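Side-chain contacts in DNA repair protein RAD2 (Saccharomyces cerevisiae, PDB 4Q0W), which acts, through its catalytic core, the part described here, as a magnesium-dependent single-stranded DNA endonuclease that is essential for the incision step of excision repair: residues Gly10-Pro15 and Leu223-Leu228; Thr55-Arg60 and Phe73-Gly78; Asn246-Met251 and Ile302-Asp307; Phe342-Thr345 and Pro350-Lys353. All coordinates share one frame; numbering follows the deposited sequence.

Contact 1 (Gly10-Pro15 and Leu223-Leu228); sequences GPTARP and LKLLGL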
# COMPACT_ATOMS: atom_id res chain seq x y z
N GLY A 10 2.47 10.49 16.07
CA GLY A 10 1.73 11.62 15.52
C GLY A 10 0.54 12.12 16.34
O GLY A 10 0.51 13.29 16.72
N PRO A 11 -0.43 11.23 16.63
CA PRO A 11 -1.63 11.69 17.34
C PRO A 11 -1.35 12.23 18.73
O PRO A 11 -2.27 12.80 19.32
CB PRO A 11 -2.52 10.44 17.41
CG PRO A 11 -1.63 9.29 17.15
CD PRO A 11 -0.53 9.80 16.25
N THR A 12 -0.13 12.10 19.25
CA THR A 12 0.15 12.71 20.55
C THR A 12 0.75 14.11 20.40
O THR A 12 1.05 14.77 21.39
CB THR A 12 1.10 11.86 21.39
OG1 THR A 12 2.40 11.91 20.79
CG2 THR A 12 0.60 10.39 21.45
N ALA A 13 0.97 14.53 19.15
CA ALA A 13 1.63 15.81 18.91
C ALA A 13 0.72 16.95 19.35
O ALA A 13 -0.49 16.90 19.14
CB ALA A 13 1.95 15.97 17.44
N ARG A 14 1.33 17.97 19.94
CA ARG A 14 0.59 19.18 20.30
C ARG A 14 1.18 20.40 19.59
O ARG A 14 2.38 20.68 19.71
CB ARG A 14 0.61 19.37 21.81
CG ARG A 14 -0.20 18.31 22.55
CD ARG A 14 -1.70 18.63 22.52
NE ARG A 14 -2.06 19.65 23.52
CZ ARG A 14 -2.14 19.41 24.83
NH1 ARG A 14 -1.87 18.20 25.30
NH2 ARG A 14 -2.48 20.39 25.67
N PRO A 15 0.33 21.12 18.85
CA PRO A 15 0.75 22.33 18.12
C PRO A 15 1.19 23.40 19.09
O PRO A 15 0.49 23.67 20.07
CB PRO A 15 -0.53 22.76 17.39
CG PRO A 15 -1.38 21.50 17.33
CD PRO A 15 -1.09 20.80 18.62
N LEU A 223 4.07 7.81 26.62
CA LEU A 223 3.83 6.81 27.66
C LEU A 223 2.37 6.79 28.09
O LEU A 223 1.70 5.76 27.99
CB LEU A 223 4.71 7.09 28.88
CG LEU A 223 5.24 5.93 29.75
CD1 LEU A 223 5.32 6.35 31.20
CD2 LEU A 223 4.44 4.64 29.60
N LYS A 224 1.87 7.93 28.56
CA LYS A 224 0.50 8.02 29.05
C LYS A 224 -0.55 7.70 28.00
O LYS A 224 -1.52 7.03 28.30
CB LYS A 224 0.21 9.41 29.62
CG LYS A 224 0.81 9.65 30.99
CD LYS A 224 0.56 11.09 31.45
CE LYS A 224 1.33 11.40 32.74
NZ LYS A 224 1.24 12.84 33.09
N LEU A 225 -0.37 8.19 26.78
CA LEU A 225 -1.41 8.01 25.78
C LEU A 225 -1.27 6.75 24.92
O LEU A 225 -2.26 6.21 24.43
CB LEU A 225 -1.51 9.25 24.88
CG LEU A 225 -1.59 10.58 25.63
CD1 LEU A 225 -1.66 11.75 24.65
CD2 LEU A 225 -2.76 10.59 26.61
N LEU A 226 -0.04 6.28 24.74
CA LEU A 226 0.19 5.13 23.86
C LEU A 226 0.66 3.90 24.63
O LEU A 226 0.69 2.79 24.08
CB LEU A 226 1.18 5.47 22.75
CG LEU A 226 0.73 6.56 21.77
CD1 LEU A 226 1.88 6.96 20.86
CD2 LEU A 226 -0.45 6.06 20.95
N GLY A 227 1.04 4.09 25.89
CA GLY A 227 1.47 2.98 26.71
C GLY A 227 2.88 2.55 26.34
O GLY A 227 3.27 1.43 26.63
N LEU A 228 3.64 3.45 25.70
CA LEU A 228 4.98 3.09 25.25
C LEU A 228 6.05 3.76 26.09
O LEU A 228 6.12 5.00 26.15
CB LEU A 228 5.17 3.45 23.77
CG LEU A 228 4.22 2.74 22.80
CD1 LEU A 228 4.37 3.24 21.36
CD2 LEU A 228 4.44 1.24 22.87

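Contact 2 (Thr55-Arg60 and Phe73-Gly78); sequences TGFFRR and FVFDGG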
# COMPACT_ATOMS: atom_id res chain seq x y z
N THR A 55 23.40 29.70 2.83
CA THR A 55 22.09 30.32 2.71
C THR A 55 21.09 29.62 3.64
O THR A 55 20.34 30.28 4.36
CB THR A 55 21.57 30.25 1.26
OG1 THR A 55 22.48 30.94 0.39
CG2 THR A 55 20.20 30.89 1.13
N GLY A 56 21.11 28.29 3.61
CA GLY A 56 20.21 27.48 4.41
C GLY A 56 20.40 27.70 5.90
O GLY A 56 19.44 28.00 6.61
N PHE A 57 21.64 27.55 6.37
CA PHE A 57 21.93 27.77 7.78
C PHE A 57 21.57 29.19 8.22
O PHE A 57 20.95 29.36 9.28
CB PHE A 57 23.40 27.50 8.10
CG PHE A 57 23.67 26.09 8.56
CD1 PHE A 57 23.75 25.05 7.65
CD2 PHE A 57 23.87 25.82 9.91
CE1 PHE A 57 24.01 23.76 8.07
CE2 PHE A 57 24.14 24.53 10.34
CZ PHE A 57 24.20 23.50 9.41
N PHE A 58 21.93 30.18 7.40
CA PHE A 58 21.66 31.58 7.76
C PHE A 58 20.16 31.84 8.01
O PHE A 58 19.78 32.45 9.00
CB PHE A 58 22.21 32.55 6.70
CG PHE A 58 22.05 34.01 7.05
CD1 PHE A 58 20.89 34.70 6.71
CD2 PHE A 58 23.06 34.70 7.71
CE1 PHE A 58 20.74 36.06 7.04
CE2 PHE A 58 22.92 36.05 8.04
CZ PHE A 58 21.75 36.72 7.71
N ARG A 59 19.33 31.36 7.09
CA ARG A 59 17.89 31.54 7.18
C ARG A 59 17.28 30.86 8.42
O ARG A 59 16.37 31.42 9.07
CB ARG A 59 17.24 30.97 5.91
CG ARG A 59 15.71 31.07 5.88
CD ARG A 59 15.16 30.53 4.56
N ARG A 60 17.75 29.67 8.74
CA ARG A 60 17.24 28.96 9.91
C ARG A 60 17.69 29.61 11.22
O ARG A 60 16.92 29.72 12.17
CB ARG A 60 17.62 27.47 9.87
CG ARG A 60 16.91 26.73 8.75
CD ARG A 60 17.08 25.22 8.88
NE ARG A 60 16.29 24.51 7.88
CZ ARG A 60 16.25 23.18 7.78
NH1 ARG A 60 16.94 22.43 8.63
NH2 ARG A 60 15.52 22.61 6.83
N PHE A 73 23.89 24.39 18.64
CA PHE A 73 23.93 23.51 17.48
C PHE A 73 24.74 22.26 17.79
O PHE A 73 25.81 22.32 18.41
CB PHE A 73 24.49 24.26 16.26
CG PHE A 73 23.44 25.03 15.50
CD1 PHE A 73 22.70 26.03 16.13
CD2 PHE A 73 23.16 24.73 14.17
CE1 PHE A 73 21.71 26.74 15.44
CE2 PHE A 73 22.18 25.44 13.47
CZ PHE A 73 21.45 26.44 14.11
N VAL A 74 24.22 21.12 17.36
CA VAL A 74 24.92 19.86 17.59
C VAL A 74 25.19 19.18 16.26
O VAL A 74 24.27 19.00 15.45
CB VAL A 74 24.13 18.91 18.52
CG1 VAL A 74 24.91 17.62 18.77
CG2 VAL A 74 23.84 19.61 19.84
N PHE A 75 26.46 18.82 16.03
CA PHE A 75 26.87 18.12 14.82
C PHE A 75 27.23 16.66 15.11
O PHE A 75 27.61 16.33 16.24
CB PHE A 75 28.06 18.85 14.17
CG PHE A 75 27.72 20.23 13.66
CD1 PHE A 75 27.82 21.34 14.50
CD2 PHE A 75 27.27 20.42 12.36
CE1 PHE A 75 27.51 22.61 14.04
CE2 PHE A 75 26.95 21.70 11.89
CZ PHE A 75 27.06 22.79 12.73
N ASP A 76 27.11 15.79 14.11
CA ASP A 76 27.55 14.40 14.24
C ASP A 76 29.07 14.31 14.36
O ASP A 76 29.79 15.07 13.69
CB ASP A 76 27.16 13.59 13.00
CG ASP A 76 25.76 13.02 13.08
OD1 ASP A 76 25.18 12.98 14.19
OD2 ASP A 76 25.25 12.61 12.02
N GLY A 77 29.55 13.40 15.20
CA GLY A 77 30.94 12.96 15.11
C GLY A 77 30.96 11.70 14.25
O GLY A 77 30.62 11.74 13.06
N GLY A 78 31.31 10.57 14.85
CA GLY A 78 31.39 9.34 14.08
C GLY A 78 30.06 8.67 13.78
O GLY A 78 28.99 9.08 14.25

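Contact 3 (Asn246-Met251 and Ile302-Asp307); sequences NGLKGM and IILDDD. With K (potassium ion), chain F; nucleotides of chain D.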
# COMPACT_ATOMS: atom_id res chain seq x y z
N ASN A 246 17.51 -3.89 11.06
CA ASN A 246 16.66 -3.97 9.88
C ASN A 246 15.26 -4.54 10.15
O ASN A 246 14.47 -4.72 9.23
CB ASN A 246 17.41 -4.70 8.75
CG ASN A 246 18.55 -3.86 8.18
OD1 ASN A 246 18.36 -2.67 7.89
ND2 ASN A 246 19.76 -4.44 8.07
N GLY A 247 14.94 -4.80 11.41
CA GLY A 247 13.57 -5.16 11.77
C GLY A 247 13.08 -6.45 11.15
O GLY A 247 13.88 -7.29 10.73
N LEU A 248 11.76 -6.62 11.09
CA LEU A 248 11.21 -7.87 10.57
C LEU A 248 10.31 -7.64 9.36
O LEU A 248 9.46 -6.74 9.37
CB LEU A 248 10.40 -8.60 11.65
CG LEU A 248 11.11 -9.07 12.91
CD1 LEU A 248 10.13 -9.87 13.77
CD2 LEU A 248 12.34 -9.92 12.58
N LYS A 249 10.48 -8.47 8.34
CA LYS A 249 9.60 -8.39 7.18
C LYS A 249 8.14 -8.55 7.61
O LYS A 249 7.82 -9.38 8.47
CB LYS A 249 9.96 -9.46 6.15
CG LYS A 249 8.99 -9.52 4.97
CD LYS A 249 9.37 -10.57 3.95
CE LYS A 249 8.37 -10.57 2.79
NZ LYS A 249 8.66 -11.65 1.81
N GLY A 250 7.26 -7.73 7.05
CA GLY A 250 5.85 -7.83 7.35
C GLY A 250 5.43 -7.01 8.56
O GLY A 250 4.24 -6.81 8.79
N MET A 251 6.41 -6.52 9.33
CA MET A 251 6.06 -5.71 10.49
C MET A 251 6.01 -4.20 10.17
O MET A 251 7.03 -3.51 10.19
CB MET A 251 7.02 -5.96 11.66
CG MET A 251 6.97 -7.38 12.22
SD MET A 251 5.47 -7.75 13.18
CE MET A 251 4.61 -8.79 12.00
N ILE A 302 10.19 -15.96 9.01
CA ILE A 302 10.78 -15.24 10.13
C ILE A 302 11.55 -16.20 11.02
O ILE A 302 11.06 -17.27 11.37
CB ILE A 302 9.71 -14.50 10.97
CG1 ILE A 302 8.95 -13.48 10.11
CG2 ILE A 302 10.37 -13.81 12.16
CD1 ILE A 302 9.81 -12.37 9.55
N ILE A 303 12.76 -15.80 11.38
CA ILE A 303 13.59 -16.56 12.31
C ILE A 303 13.89 -15.66 13.49
O ILE A 303 14.46 -14.58 13.32
CB ILE A 303 14.92 -16.96 11.65
CG1 ILE A 303 14.67 -17.84 10.42
CG2 ILE A 303 15.83 -17.69 12.65
CD1 ILE A 303 15.89 -17.97 9.52
N LEU A 304 13.50 -16.08 14.68
CA LEU A 304 13.83 -15.33 15.89
C LEU A 304 14.83 -16.13 16.72
O LEU A 304 14.47 -17.14 17.35
CB LEU A 304 12.58 -15.00 16.70
CG LEU A 304 11.45 -14.40 15.87
CD1 LEU A 304 10.19 -14.22 16.72
CD2 LEU A 304 11.88 -13.05 15.29
N ASP A 305 16.08 -15.68 16.70
CA ASP A 305 17.18 -16.40 17.31
C ASP A 305 17.66 -15.67 18.56
O ASP A 305 16.91 -14.87 19.13
CB ASP A 305 18.31 -16.55 16.29
CG ASP A 305 18.75 -15.22 15.69
OD1 ASP A 305 18.64 -14.16 16.36
OD2 ASP A 305 19.24 -15.22 14.53
N ASP A 306 18.90 -15.92 18.98
CA ASP A 306 19.43 -15.32 20.22
C ASP A 306 19.77 -13.84 20.08
O ASP A 306 20.02 -13.16 21.07
CB ASP A 306 20.65 -16.10 20.71
CG ASP A 306 20.31 -17.52 21.08
OD1 ASP A 306 19.32 -17.72 21.81
OD2 ASP A 306 21.02 -18.45 20.62
N ASP A 307 19.79 -13.35 18.85
CA ASP A 307 19.96 -11.92 18.65
C ASP A 307 18.62 -11.21 18.71
O ASP A 307 18.52 -10.01 18.44
CB ASP A 307 20.67 -11.64 17.32
CG ASP A 307 21.24 -10.24 17.24
OD1 ASP A 307 21.65 -9.70 18.29
OD2 ASP A 307 21.28 -9.67 16.13
K K F . 9.35 -4.03 8.18
P DC D 10 6.80 -4.61 5.14
OP1 DC D 10 7.45 -5.95 5.07
OP2 DC D 10 7.17 -3.64 6.21
O5' DC D 10 7.00 -3.87 3.74
C5' DC D 10 6.67 -4.66 2.60
C4' DC D 10 6.91 -3.85 1.35
O4' DC D 10 5.86 -2.86 1.21
C3' DC D 10 8.24 -3.10 1.32
O3' DC D 10 8.87 -3.58 0.14
C2' DC D 10 7.84 -1.62 1.25
C1' DC D 10 6.43 -1.70 0.65
N1 DC D 10 5.44 -0.63 0.97
C2 DC D 10 4.81 0.02 -0.10
O2 DC D 10 5.13 -0.29 -1.25
N3 DC D 10 3.90 0.99 0.15
C4 DC D 10 3.59 1.29 1.41
N4 DC D 10 2.67 2.25 1.60
C5 DC D 10 4.21 0.63 2.52
C6 DC D 10 5.12 -0.32 2.26
P DA D 9 1.30 -3.10 8.94
OP1 DA D 9 1.93 -3.93 10.00
OP2 DA D 9 1.17 -1.63 9.15
O5' DA D 9 2.08 -3.35 7.56
C5' DA D 9 2.19 -4.69 7.07
C4' DA D 9 2.96 -4.70 5.77
O4' DA D 9 2.20 -4.03 4.74
C3' DA D 9 4.33 -4.01 5.79
O3' DA D 9 5.22 -4.92 5.18
C2' DA D 9 4.13 -2.73 4.97
C1' DA D 9 3.05 -3.19 3.99
N9 DA D 9 2.17 -2.15 3.47
C8 DA D 9 1.42 -1.26 4.21
N7 DA D 9 0.70 -0.46 3.49
C5 DA D 9 0.98 -0.84 2.18
C6 DA D 9 0.52 -0.35 0.94
N6 DA D 9 -0.36 0.66 0.84
N1 DA D 9 1.00 -0.94 -0.18
C2 DA D 9 1.88 -1.95 -0.06
N3 DA D 9 2.38 -2.48 1.06
C4 DA D 9 1.88 -1.88 2.15
O HOH W 1 11.80 -3.28 8.53
O HOH W 2 9.43 -1.43 8.54
O HOH W 3 10.98 -4.50 6.26

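Contact 4 (Phe342-Thr345 and Pro350-Lys353); sequences FMKT and PHEK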
# COMPACT_ATOMS: atom_id res chain seq x y z
N PHE A 342 31.32 38.10 6.22
CA PHE A 342 31.14 36.67 5.94
C PHE A 342 30.18 36.44 4.79
O PHE A 342 30.50 35.72 3.85
CB PHE A 342 30.64 35.92 7.17
CG PHE A 342 30.54 34.42 6.96
CD1 PHE A 342 31.64 33.61 7.19
CD2 PHE A 342 29.35 33.83 6.53
CE1 PHE A 342 31.56 32.22 7.01
CE2 PHE A 342 29.26 32.44 6.33
CZ PHE A 342 30.37 31.64 6.57
N MET A 343 28.99 37.04 4.89
CA MET A 343 27.97 36.91 3.85
C MET A 343 28.41 37.55 2.53
O MET A 343 28.04 37.09 1.44
CB MET A 343 26.64 37.51 4.32
CG MET A 343 26.02 36.81 5.53
SD MET A 343 25.74 35.04 5.26
CE MET A 343 24.15 35.07 4.41
N LYS A 344 29.19 38.62 2.63
CA LYS A 344 29.74 39.28 1.44
C LYS A 344 30.63 38.30 0.71
O LYS A 344 30.43 38.01 -0.47
CB LYS A 344 30.58 40.48 1.86
CG LYS A 344 31.28 41.18 0.71
CD LYS A 344 30.30 42.05 -0.05
CE LYS A 344 31.04 42.91 -1.07
NZ LYS A 344 30.08 43.70 -1.89
N THR A 345 31.59 37.76 1.45
CA THR A 345 32.56 36.83 0.91
C THR A 345 31.92 35.56 0.35
O THR A 345 32.26 35.11 -0.74
CB THR A 345 33.58 36.45 1.98
OG1 THR A 345 34.36 37.61 2.33
CG2 THR A 345 34.50 35.35 1.49
N PRO A 350 25.68 42.35 -0.38
CA PRO A 350 26.18 43.65 0.11
C PRO A 350 25.82 43.82 1.58
O PRO A 350 24.82 43.26 2.03
CB PRO A 350 25.45 44.67 -0.77
CG PRO A 350 24.29 43.95 -1.37
CD PRO A 350 24.70 42.50 -1.46
N HIS A 351 26.63 44.57 2.33
CA HIS A 351 26.38 44.76 3.75
C HIS A 351 24.96 45.24 4.06
O HIS A 351 24.35 44.82 5.06
CB HIS A 351 27.41 45.71 4.36
CG HIS A 351 28.80 45.16 4.37
ND1 HIS A 351 29.85 45.78 5.03
CD2 HIS A 351 29.32 44.04 3.80
CE1 HIS A 351 30.95 45.06 4.86
NE2 HIS A 351 30.66 44.01 4.12
N GLU A 352 24.42 46.11 3.21
CA GLU A 352 23.09 46.67 3.46
C GLU A 352 22.01 45.59 3.42
O GLU A 352 21.02 45.68 4.14
CB GLU A 352 22.77 47.78 2.45
N LYS A 353 22.21 44.58 2.58
CA LYS A 353 21.33 43.42 2.53
C LYS A 353 21.39 42.66 3.86
O LYS A 353 20.35 42.31 4.42
CB LYS A 353 21.74 42.49 1.38
CG LYS A 353 20.83 41.28 1.16
CD LYS A 353 21.22 40.50 -0.11
CE LYS A 353 20.43 39.21 -0.26
NZ LYS A 353 18.95 39.41 -0.14

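Contact 1 (Gly10-Pro15 and Leu223-Leu228)
Thr-12 meets Leu-225 and Leu-226 through aliphatic carbons alone, so no ring or amide face, nor any edge of one, enters this contact. The methyl CG2 of Thr-12 is the one atom of its segment to come close, and it points between the two leucines. Toward Leu-226 the side chains reach tip to tip, with Thr-12 CG2 at 3.7 Å from Leu-226 CD1 and nearly as close to CG. Less closely, Thr-12 CG2 stands 4.1 Å from Leu-225 CD1 and also brushes the CB of that residue, a looser and more exposed touch. The first torsion of Thr-12 (chi1 70°) sorts its branches: CG2 lies anti to the carbonyl carbon and faces the leucines, while OG1, between the backbone N and the carbonyl carbon, hydrogen-bonds to Ala-9 O. Both leucines belong to the last turn of helix 219-226, which ends at Gly-227 with positive phi. Thr-12 closes a short 3-10 segment, after which strand 14-17 pairs with strand 213-218; Tyr-217 and Ile-222 also touch the threonine side chain. The contact thus joins the N-domain to the I-domain at the margin of the shared sheet. Its chemistry is purely apolar: the hydroxyl is satisfied locally, and the methyl makes van der Waals contact only, without a directional bond between the segments.

Contact 2 (Thr55-Arg60 and Phe73-Gly78)
Phe-57 leaves helix 52-66 with CB aimed at strand 70-75, and its ring runs in beside Phe-73 to end against Phe-75. CB and CG serve as the stem, and the touching begins at CD2, which lies 4.0 Å from Phe-73 CE2. One atom further out, Phe-57 CE2 makes the closest approach, 3.8 Å to Phe-73 CE2, and is 4.0 Å from Phe-73 CD2. The tip atom, Phe-57 CZ, reaches Phe-75 CE2 at 4.1 Å. The rings meet obliquely in both pairs. Phe-57 and Phe-73 slide past one another in opposite directions, whereas Phe-75 and Phe-57 come from opposite directions. The first torsion of Phe-57, chi1 -93°, is some 30° away from a staggered value, a twist that accompanies this fit among several rings. Trp-33 packs against both Phe-57 and Phe-73, and Val-154 and Leu-158 of helix 148-160 add further cover. Alternation along the strand puts Phe-73 and Phe-75 on the same side of the sheet, while Val-74 packs on helix 172-181 from the other. Helix 52-66 lies on the beta-alpha-beta crossover between the adjacent parallel strands 25-29 and 70-75 of the Rossmann-like core. The strand runs on from Phe-75 to Asp-76, a magnesium ligand by similarity, which takes a hydrogen bond from Ala-172 N through OD1. Chemically this is a buried, wholly aromatic junction, resting on dispersion between ring carbons without polar atoms.

Contact 3 (Asn246-Met251 and Ile302-Asp307)
Leu-248 lays its CD1 methyl over CD2 of Leu-304 at 3.9 Å, the two side chains crossing at about a right angle. The same Leu-248 CD1 also approaches Ile-302 CG2, at 4.3 Å. The other branch of Ile-302 sets CD1 against the turn's backbone, 3.8 Å from Lys-249 O. These contacts back a type II turn from Leu-248 to Met-251, closed by Met-251 N to Leu-248 O, with Gly-250 at the position of positive phi. Leu-248 O and Met-251 O both bind a potassium ion; OP2 of nucleotide DC10 of chain D, at 3.0 Å from the metal, and three waters complete the set. Gly-250 N gives a hydrogen bond of 2.7 Å (156°) to OP1 of the same phosphate. Lys-249, its CG anti to the backbone N (chi1 174°), runs extended, and its CG passes near that OP1. This is consistent with the helix-two-turn-helix motif of XPG/RAD2 nucleases, in which a potassium ion bridges the protein to a DNA phosphate. Apolar packing therefore lies behind the turn and polar backbone in front: the DNA backbone is held by main-chain carbonyls through a cation and by one N-H, in keeping with binding that does not read the bases.

Contact 4 (Phe342-Thr345 and Pro350-Lys353)
Lys-344 packs by the base of its side chain and reaches loosely with its end. The closer part is at CB, which meets the rim of the His-351 imidazole: Lys-344 CB lies 4.2 Å from His-351 NE2, near the plane of the ring. His-351 starts off across the contact, but its far end turns nearer the lysine, so that the ring meets aliphatic carbon with its edge. On the open side, the lysine chain bends at its second torsion (chi2 77°) and carries its ammonium over the start of the next helix, where Lys-344 NZ is 4.4 Å from Pro-350 CA. That approach is loose and mostly solvent-facing. Lys-344 NZ and His-351 NE2 stay 6.0 Å apart, too far for a direct bond; if the histidine were protonated, the two charges would weakly repel. All three residues also touch a crystal neighbour, so the lattice may influence these poses. Pro-350 occupies the N-cap position of helix 351-361, and its O accepts a weak bond from Lys-353 N. The contact spans the short connection between helices 336-347 and 351-361, where Met-343 and Trp-349 share a backbone hydrogen bond. On the inner side of helix 336-347, Phe-342 packs on helix 148-160 and Met-343 on helix 52-66, while Lys-344 and Pro-350 lie on the outer surface.

Overall arrangement
Contacts 1 and 2 reach the same mixed sheet from opposite sides of the chain's centre, their centres 28 Å apart, and contact 2 is nested in the long loop that contact 1 closes. Contact 2 leads to the metal site: its Asp-76 is a magnesium ligand by similarity, and the side chain of Phe-75 is about 13 Å from the calcium ion bound by Glu-173 and Asp-194. Contact 3 meets the DNA backbone directly, its centre 35 Å from that of contact 2. Contact 4, 55 Å from contact 3 between centres, sits at the far end of the chain. It nevertheless touches contact 2, Met-343 CE packing at 3.5 Å on Phe-58 CD2 of helix 52-66.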